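Local coordinates for tail fiber protein (Acinetobacter phage AM24, PDB 5W5P), which probably recognises and degrades the capsular polysaccharide of its Acinetobacter baumannii host, as a trimeric phage tailspike, at residues I498-K503 and G511-K516; T542-L547 and K562-P567. All blocks are in the same frame, centred on the assembly; numbering follows the deposited sequence.

Contact 1: residues I498-K503 and G511-K516; sequences IFMQMK and GAAVAK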
loop_
_atom_site.group_PDB
_atom_site.type_symbol
_atom_site.label_atom_id
_atom_site.label_comp_id
_atom_site.label_asym_id
_atom_site.label_seq_id
_atom_site.Cartn_x
_atom_site.Cartn_y
_atom_site.Cartn_z
ATOM N N ILE A 498 3.467 34.545 -23.370
ATOM C CA ILE A 498 2.167 34.949 -23.906
ATOM C C ILE A 498 2.117 34.490 -25.360
ATOM O O ILE A 498 2.566 35.183 -26.270
ATOM C CB ILE A 498 1.937 36.454 -23.772
ATOM C CG1 ILE A 498 2.239 36.916 -22.343
ATOM C CG2 ILE A 498 0.512 36.816 -24.175
ATOM C CD1 ILE A 498 2.274 38.415 -22.190
ATOM N N PHE A 499 1.554 33.303 -25.579
ATOM C CA PHE A 499 1.339 32.786 -26.928
ATOM C C PHE A 499 0.094 33.450 -27.505
ATOM O O PHE A 499 -1.024 33.196 -27.047
ATOM C CB PHE A 499 1.202 31.265 -26.907
ATOM C CG PHE A 499 0.897 30.656 -28.256
ATOM C CD1 PHE A 499 1.361 31.240 -29.425
ATOM C CD2 PHE A 499 0.149 29.496 -28.352
ATOM C CE1 PHE A 499 1.081 30.678 -30.658
ATOM C CE2 PHE A 499 -0.133 28.933 -29.584
ATOM C CZ PHE A 499 0.335 29.525 -30.737
HETATM N N MSE A 500 0.284 34.299 -28.510
HETATM C CA MSE A 500 -0.831 35.010 -29.114
HETATM C C MSE A 500 -1.189 34.426 -30.471
HETATM O O MSE A 500 -0.337 34.307 -31.357
HETATM C CB MSE A 500 -0.508 36.497 -29.268
HETATM C CG MSE A 500 -0.107 37.202 -27.983
HETATM SE SE MSE A 500 0.993 38.788 -28.322
HETATM C CE MSE A 500 2.694 37.891 -28.652
ATOM N N GLN A 501 -2.459 34.069 -30.632
ATOM C CA GLN A 501 -2.993 33.584 -31.898
ATOM C C GLN A 501 -3.976 34.626 -32.417
ATOM O O GLN A 501 -5.025 34.855 -31.806
ATOM C CB GLN A 501 -3.659 32.221 -31.720
ATOM C CG GLN A 501 -2.666 31.099 -31.452
ATOM C CD GLN A 501 -3.336 29.769 -31.128
ATOM O OE1 GLN A 501 -4.111 29.666 -30.175
ATOM N NE2 GLN A 501 -3.037 28.748 -31.923
HETATM N N MSE A 502 -3.630 35.268 -33.528
HETATM C CA MSE A 502 -4.524 36.250 -34.135
HETATM C C MSE A 502 -5.553 35.526 -34.987
HETATM O O MSE A 502 -5.205 34.773 -35.899
HETATM C CB MSE A 502 -3.750 37.274 -34.974
HETATM C CG MSE A 502 -2.296 37.459 -34.571
HETATM SE SE MSE A 502 -2.033 38.025 -32.716
HETATM C CE MSE A 502 -0.110 37.737 -32.622
ATOM N N LYS A 503 -6.827 35.756 -34.680
ATOM C CA LYS A 503 -7.915 35.021 -35.298
ATOM C C LYS A 503 -8.951 35.983 -35.856
ATOM O O LYS A 503 -9.073 37.129 -35.415
ATOM C CB LYS A 503 -8.581 34.062 -34.303
ATOM C CG LYS A 503 -7.624 33.101 -33.621
ATOM C CD LYS A 503 -8.370 32.193 -32.659
ATOM C CE LYS A 503 -7.434 31.240 -31.950
ATOM N NZ LYS A 503 -8.202 30.287 -31.111
ATOM N N GLY A 511 -2.304 34.700 -37.797
ATOM C CA GLY A 511 -0.986 35.070 -37.316
ATOM C C GLY A 511 -0.716 34.433 -35.973
ATOM O O GLY A 511 -1.626 33.932 -35.303
ATOM N N ALA A 512 0.555 34.456 -35.584
ATOM C CA ALA A 512 0.960 33.853 -34.324
ATOM C C ALA A 512 2.261 34.489 -33.864
ATOM O O ALA A 512 3.152 34.747 -34.673
ATOM C CB ALA A 512 1.119 32.331 -34.450
ATOM N N ALA A 513 2.357 34.726 -32.561
ATOM C CA ALA A 513 3.538 35.328 -31.965
ATOM C C ALA A 513 3.625 34.888 -30.513
ATOM O O ALA A 513 2.701 34.273 -29.970
ATOM C CB ALA A 513 3.494 36.856 -32.067
ATOM N N VAL A 514 4.748 35.212 -29.880
ATOM C CA VAL A 514 4.936 34.918 -28.463
ATOM C C VAL A 514 5.797 36.021 -27.859
ATOM O O VAL A 514 6.789 36.448 -28.460
ATOM C CB VAL A 514 5.555 33.521 -28.243
ATOM C CG1 VAL A 514 6.767 33.320 -29.133
ATOM C CG2 VAL A 514 5.909 33.296 -26.774
ATOM N N ALA A 515 5.390 36.504 -26.689
ATOM C CA ALA A 515 6.123 37.515 -25.944
ATOM C C ALA A 515 6.685 36.911 -24.666
ATOM O O ALA A 515 6.026 36.102 -24.005
ATOM C CB ALA A 515 5.224 38.707 -25.599
ATOM N N LYS A 516 7.906 37.303 -24.323
ATOM C CA LYS A 516 8.535 36.929 -23.064
ATOM C C LYS A 516 8.608 38.167 -22.179
ATOM O O LYS A 516 9.263 39.153 -22.539
ATOM C CB LYS A 516 9.927 36.345 -23.304
ATOM C CG LYS A 516 9.980 35.294 -24.406
ATOM C CD LYS A 516 9.126 34.086 -24.066
ATOM C CE LYS A 516 9.648 33.385 -22.818
ATOM N NZ LYS A 516 8.924 32.112 -22.509
#
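Ile498 and Ala515 form a hydrogen-bonded antiparallel pair. Ile498 N donates to Ala515 O at 3.1 Å, nearly straight at 174°. Its carbonyl O accepts Ala515 N, and the same O receives the CA-H of Val514. Phe499 turns to the other face of the sheet, beside Ala512 and Val514. Its CG is anti to the backbone N (chi1 177°), beside the carbonyl carbon, and the end of the side chain comes nearer the partner strand. The ring meets that strand by its edge: CD1 lies 3.4 Å from Ala513 O, in the ring plane, and CE1 touches Ala512 CB. That face is turned to the second subunit, where Thr493 of that chain packs on Phe499. The two strands form an antiparallel beta hairpin, 492-503 with 509-523, in the five-stranded sheet of the C-terminal domain. Met500, a selenomethionine, returns to the face of Ile498 and Ala515. Its N binds Ala513 O at 2.8 Å, and its O accepts Ala513 N. The side chain bends at chi3 (-79°), which swings CE over the partner strand. CE then sits 3.7 Å from Ala513 CB and also touches Ala515 CB. Gln501 and Ala512 are a non-hydrogen-bonded pair. The Gln501 backbone bonds to Phe600, and its side-chain amide crosses the subunit boundary: NE2 binds Gln522 OE1 and OE1 binds Ser612 OG, both of the second subunit. Met502, also a selenomethionine, gives its N to Gly511 O at 3.0 Å. The return bond, Gly511 N to Met502 O, is weak at 3.5 Å. The bend of Met502 at chi2 places SE; chi3 is extended, and CE lies 3.8 Å from Ala513 CB.

Contact 2: residues T542-L547 and K562-P567; sequences TGFTQL and KHFTSP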
loop_
_atom_site.group_PDB
_atom_site.type_symbol
_atom_site.label_atom_id
_atom_site.label_comp_id
_atom_site.label_asym_id
_atom_site.label_seq_id
_atom_site.Cartn_x
_atom_site.Cartn_y
_atom_site.Cartn_z
ATOM N N THR A 542 11.239 41.008 -22.454
ATOM C CA THR A 542 12.564 40.417 -22.590
ATOM C C THR A 542 12.765 39.708 -23.921
ATOM O O THR A 542 13.907 39.552 -24.363
ATOM C CB THR A 542 12.833 39.421 -21.454
ATOM O OG1 THR A 542 12.289 38.136 -21.791
ATOM C CG2 THR A 542 12.212 39.910 -20.161
ATOM N N GLY A 543 11.691 39.266 -24.565
ATOM C CA GLY A 543 11.816 38.546 -25.816
ATOM C C GLY A 543 10.542 38.640 -26.618
ATOM O O GLY A 543 9.448 38.799 -26.065
ATOM N N PHE A 544 10.686 38.547 -27.937
ATOM C CA PHE A 544 9.536 38.581 -28.828
ATOM C C PHE A 544 9.917 37.925 -30.145
ATOM O O PHE A 544 11.026 38.126 -30.647
ATOM C CB PHE A 544 9.048 40.017 -29.065
ATOM C CG PHE A 544 7.885 40.111 -30.011
ATOM C CD1 PHE A 544 6.592 39.928 -29.559
ATOM C CD2 PHE A 544 8.087 40.375 -31.354
ATOM C CE1 PHE A 544 5.520 40.007 -30.427
ATOM C CE2 PHE A 544 7.021 40.457 -32.229
ATOM C CZ PHE A 544 5.734 40.271 -31.763
ATOM N N THR A 545 9.001 37.134 -30.689
ATOM C CA THR A 545 9.170 36.589 -32.027
ATOM C C THR A 545 7.793 36.298 -32.597
ATOM O O THR A 545 6.856 35.975 -31.862
ATOM C CB THR A 545 10.040 35.323 -32.041
ATOM O OG1 THR A 545 10.006 34.726 -33.344
ATOM C CG2 THR A 545 9.557 34.320 -31.027
ATOM N N GLN A 546 7.678 36.433 -33.914
ATOM C CA GLN A 546 6.421 36.200 -34.604
ATOM C C GLN A 546 6.710 35.560 -35.948
ATOM O O GLN A 546 7.791 35.730 -36.517
ATOM C CB GLN A 546 5.627 37.498 -34.804
ATOM C CG GLN A 546 6.233 38.465 -35.810
ATOM C CD GLN A 546 5.592 39.839 -35.753
ATOM O OE1 GLN A 546 4.369 39.967 -35.703
ATOM N NE2 GLN A 546 6.421 40.874 -35.744
ATOM N N LEU A 547 5.736 34.812 -36.448
ATOM C CA LEU A 547 5.839 34.243 -37.780
ATOM C C LEU A 547 5.435 35.290 -38.811
ATOM O O LEU A 547 4.412 35.965 -38.655
ATOM C CB LEU A 547 4.964 32.997 -37.896
ATOM C CG LEU A 547 5.625 31.730 -37.360
ATOM C CD1 LEU A 547 4.587 30.785 -36.765
ATOM C CD2 LEU A 547 6.430 31.048 -38.457
ATOM N N LYS A 562 2.367 38.988 -40.621
ATOM C CA LYS A 562 3.134 39.666 -39.575
ATOM C C LYS A 562 2.285 40.809 -39.023
ATOM O O LYS A 562 2.141 41.857 -39.659
ATOM C CB LYS A 562 4.460 40.172 -40.137
ATOM C CG LYS A 562 5.288 40.991 -39.164
ATOM C CD LYS A 562 6.520 41.580 -39.840
ATOM C CE LYS A 562 7.347 42.378 -38.847
ATOM N NZ LYS A 562 8.603 42.918 -39.431
ATOM N N HIS A 563 1.718 40.612 -37.828
ATOM C CA HIS A 563 0.783 41.587 -37.274
ATOM C C HIS A 563 1.484 42.717 -36.530
ATOM O O HIS A 563 0.960 43.838 -36.482
ATOM C CB HIS A 563 -0.204 40.895 -36.330
ATOM C CG HIS A 563 -1.285 40.132 -37.032
ATOM N ND1 HIS A 563 -1.037 38.984 -37.753
ATOM C CD2 HIS A 563 -2.619 40.353 -37.124
ATOM C CE1 HIS A 563 -2.171 38.531 -38.259
ATOM N NE2 HIS A 563 -3.146 39.343 -37.893
ATOM N N PHE A 564 2.647 42.450 -35.941
ATOM C CA PHE A 564 3.356 43.427 -35.126
ATOM C C PHE A 564 4.597 43.928 -35.855
ATOM O O PHE A 564 5.318 43.147 -36.484
ATOM C CB PHE A 564 3.745 42.823 -33.772
ATOM C CG PHE A 564 2.575 42.571 -32.856
ATOM C CD1 PHE A 564 2.064 43.593 -32.071
ATOM C CD2 PHE A 564 1.996 41.312 -32.772
ATOM C CE1 PHE A 564 0.997 43.374 -31.225
ATOM C CE2 PHE A 564 0.926 41.080 -31.920
ATOM C CZ PHE A 564 0.425 42.117 -31.147
ATOM N N THR A 565 4.840 45.235 -35.777
ATOM C CA THR A 565 6.025 45.862 -36.363
ATOM C C THR A 565 6.804 46.528 -35.231
ATOM O O THR A 565 6.415 47.594 -34.745
ATOM C CB THR A 565 5.645 46.859 -37.456
ATOM O OG1 THR A 565 5.054 46.156 -38.557
ATOM C CG2 THR A 565 6.870 47.615 -37.948
ATOM N N SER A 566 7.897 45.881 -34.812
ATOM C CA SER A 566 8.760 46.297 -33.710
ATOM C C SER A 566 7.939 46.702 -32.490
ATOM O O SER A 566 7.878 47.888 -32.145
ATOM C CB SER A 566 9.676 47.439 -34.152
ATOM O OG SER A 566 8.930 48.613 -34.394
ATOM N N PRO A 567 7.308 45.752 -31.806
ATOM C CA PRO A 567 6.389 46.115 -30.722
ATOM C C PRO A 567 7.109 46.578 -29.465
ATOM O O PRO A 567 8.225 46.150 -29.155
ATOM C CB PRO A 567 5.623 44.814 -30.466
ATOM C CG PRO A 567 6.579 43.747 -30.862
ATOM C CD PRO A 567 7.375 44.297 -32.015
#
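A loop packs here on strand 535-546, outermost of its C-terminal sheet within this chain: 562-567, ahead of strand 569-574, lies against the end of that strand. Gln546 grips the backbone of Phe564 with both ends of its amide. OE1 accepts Phe564 N at 3.0 Å, in the plane of the amide and on a lone pair. NE2 donates to Phe564 O at 2.6 Å, from above that carbonyl plane. The two bonds fix the rotation of the amide and tie the loop to the strand. Lys562 runs extended across the amide at about a right angle, with its CE 3.6 Å from Gln546 NE2. The aromatic part lies beside this polar pair. The edge of Phe544 points to the face of Phe564 in an offset edge-to-face pair. The centroids are 5.8 Å apart and the planes meet at 81°. Leu582 of strand 577-582 touches both rings and Pro567. Phe544 and Pro567 meet tip to tip in a CH-pi contact, with Pro567 CG over the ring centre, 3.6 Å from the centroid of Phe544.

Both segments of contact 1 precede those of contact 2 along the chain. The centres of the two contacts are about 9 Å apart. They share the five-stranded antiparallel sheet of the C-terminal domain, where strands 509-523 and 535-546 are neighbours. Lys516 joins them directly: a classic beta bulge sets Thr542 and Gly543 against it, with probable hydrogen bonds from Thr542 N to Lys516 O and from Lys516 N to Gly543 O. Ala513 CB also packs on Gln546 CB. Contact 1 joins two inner strands; in contact 2 the loop packs on 535-546, one of the two outermost within this chain. Both contacts touch the second subunit, so this domain takes part in the trimer interface, beyond the parallel strands of the central part.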